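Local structure of germination protein (Bacillus megaterium, 6O59) at residues S11-L16 against L111-G116. The protein is the A subunit of a spore germinant receptor, represented here by its N-terminal domain, and probably takes part in sensing the nutrients that trigger spore germination. Numbering follows the deposited sequence.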
loop_
_atom_site.group_PDB
_atom_site.type_symbol
_atom_site.label_atom_id
_atom_site.label_comp_id
_atom_site.label_asym_id
_atom_site.label_seq_id
_atom_site.Cartn_x
_atom_site.Cartn_y
_atom_site.Cartn_z
ATOM N N SER A 11 -16.067 0.952 11.645
ATOM C CA SER A 11 -15.380 2.227 11.850
ATOM C C SER A 11 -14.090 2.022 12.632
ATOM O O SER A 11 -13.051 2.577 12.263
ATOM C CB SER A 11 -16.292 3.191 12.606
ATOM O OG SER A 11 -16.708 2.660 13.856
ATOM N N GLU A 12 -14.168 1.195 13.701
ATOM C CA GLU A 12 -13.065 0.858 14.591
ATOM C C GLU A 12 -12.009 0.035 13.859
ATOM O O GLU A 12 -10.811 0.267 14.048
ATOM C CB GLU A 12 -13.573 0.115 15.835
ATOM C CG GLU A 12 -14.369 1.001 16.783
ATOM C CD GLU A 12 -14.643 0.466 18.177
ATOM O OE1 GLU A 12 -14.455 1.239 19.143
ATOM O OE2 GLU A 12 -15.060 -0.709 18.307
ATOM N N ASN A 13 -12.448 -0.900 12.993
ATOM C CA ASN A 13 -11.540 -1.753 12.230
ATOM C C ASN A 13 -10.829 -0.954 11.174
ATOM O O ASN A 13 -9.640 -1.180 10.946
ATOM C CB ASN A 13 -12.281 -2.920 11.608
ATOM C CG ASN A 13 -12.662 -3.964 12.620
ATOM O OD1 ASN A 13 -11.859 -4.371 13.472
ATOM N ND2 ASN A 13 -13.903 -4.413 12.560
ATOM N N LEU A 14 -11.529 0.010 10.560
ATOM C CA LEU A 14 -10.939 0.843 9.516
ATOM C C LEU A 14 -9.938 1.826 10.122
ATOM O O LEU A 14 -8.826 1.932 9.610
ATOM C CB LEU A 14 -12.016 1.569 8.672
ATOM C CG LEU A 14 -12.981 0.668 7.871
ATOM C CD1 LEU A 14 -13.941 1.488 7.061
ATOM C CD2 LEU A 14 -12.237 -0.323 6.949
ATOM N N THR A 15 -10.283 2.476 11.245
ATOM C CA THR A 15 -9.357 3.409 11.893
ATOM C C THR A 15 -8.048 2.707 12.263
ATOM O O THR A 15 -6.980 3.268 12.009
ATOM C CB THR A 15 -9.982 4.066 13.120
ATOM O OG1 THR A 15 -10.639 3.059 13.862
ATOM C CG2 THR A 15 -10.972 5.160 12.757
ATOM N N LEU A 16 -8.144 1.450 12.787
ATOM C CA LEU A 16 -7.019 0.615 13.208
ATOM C C LEU A 16 -6.166 0.155 12.025
ATOM O O LEU A 16 -4.949 0.091 12.185
ATOM C CB LEU A 16 -7.489 -0.584 14.050
ATOM C CG LEU A 16 -7.788 -0.276 15.550
ATOM C CD1 LEU A 16 -8.612 -1.355 16.173
ATOM C CD2 LEU A 16 -6.517 -0.090 16.367
ATOM N N LEU A 111 -9.971 -7.689 1.514
ATOM C CA LEU A 111 -10.682 -7.876 2.763
ATOM C C LEU A 111 -12.099 -7.392 2.617
ATOM O O LEU A 111 -12.343 -6.375 1.963
ATOM C CB LEU A 111 -10.002 -7.151 3.951
ATOM C CG LEU A 111 -8.494 -7.338 4.177
ATOM C CD1 LEU A 111 -8.029 -6.485 5.314
ATOM C CD2 LEU A 111 -8.127 -8.774 4.431
ATOM N N LEU A 112 -13.035 -8.126 3.215
ATOM C CA LEU A 112 -14.426 -7.712 3.271
ATOM C C LEU A 112 -14.795 -7.573 4.757
ATOM O O LEU A 112 -14.752 -8.545 5.512
ATOM C CB LEU A 112 -15.368 -8.659 2.505
ATOM C CG LEU A 112 -16.866 -8.394 2.717
ATOM C CD1 LEU A 112 -17.300 -7.093 2.093
ATOM C CD2 LEU A 112 -17.697 -9.531 2.213
ATOM N N ILE A 113 -15.071 -6.333 5.177
ATOM C CA ILE A 113 -15.400 -6.006 6.561
ATOM C C ILE A 113 -16.861 -5.522 6.626
ATOM O O ILE A 113 -17.260 -4.672 5.833
ATOM C CB ILE A 113 -14.382 -4.971 7.129
ATOM C CG1 ILE A 113 -12.915 -5.364 6.750
ATOM C CG2 ILE A 113 -14.571 -4.777 8.656
ATOM C CD1 ILE A 113 -11.788 -4.556 7.368
ATOM N N VAL A 114 -17.657 -6.097 7.552
ATOM C CA VAL A 114 -19.075 -5.778 7.724
ATOM C C VAL A 114 -19.302 -5.152 9.133
ATOM O O VAL A 114 -18.710 -5.596 10.123
ATOM C CB VAL A 114 -19.969 -7.021 7.440
ATOM C CG1 VAL A 114 -21.457 -6.688 7.568
ATOM C CG2 VAL A 114 -19.680 -7.608 6.049
ATOM N N ASP A 115 -20.173 -4.110 9.174
ATOM C CA ASP A 115 -20.561 -3.201 10.260
ATOM C C ASP A 115 -20.375 -3.715 11.667
ATOM O O ASP A 115 -19.884 -2.942 12.493
ATOM C CB ASP A 115 -22.011 -2.719 10.128
ATOM C CG ASP A 115 -22.307 -1.345 10.746
ATOM O OD1 ASP A 115 -21.425 -0.807 11.480
ATOM O OD2 ASP A 115 -23.419 -0.801 10.488
ATOM N N GLY A 116 -20.806 -4.940 11.961
ATOM C CA GLY A 116 -20.671 -5.466 13.316
ATOM C C GLY A 116 -20.356 -6.939 13.422
ATOM O O GLY A 116 -20.809 -7.578 14.377
#
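Ile113 meets the helix through its two branches, one for each of two neighbouring helical residues. Its CG2 methyl lies against Asn13, 4.0 Å from ND2 and 4.2 Å from CB. The end of its longer branch, CD1, comes to 4.3 Å from Leu14 CD2. These are van der Waals contacts, and the interface is small, with 123 Å² buried over both sides. The first torsion of Ile113 sends the two branches different ways: CG2 stands anti to the backbone N while CG1 lies beside it (chi1 -45°). The extended second torsion (-173°) then carries CD1 on to Leu14 CD2. Asn13 and Ile113 point their CB atoms at each other's segment, and their CA atoms are 8.1 Å apart. Leu14 starts off to one side and reaches the isoleucine with a terminal methyl. The amide of Asn13 is buried, but its polar needs are met elsewhere: ND2 hydrogen-bonds to Lys7 O, just ahead of the helix. Ile113 offers it only a methyl, so the contact is one of packing. Backbone bonding to Ala43 of strand 40-47 holds Ile113 in the sheet. Trp98 of helix 98-106 packs against Asn13. Leu14 also packs on Val45 of strand 40-47 and Ile29 of strand 27-34. The contact joins helix 10-20 to one face of the five-stranded antiparallel sheet, at its central strand 110-114, with helix 98-106 beside it.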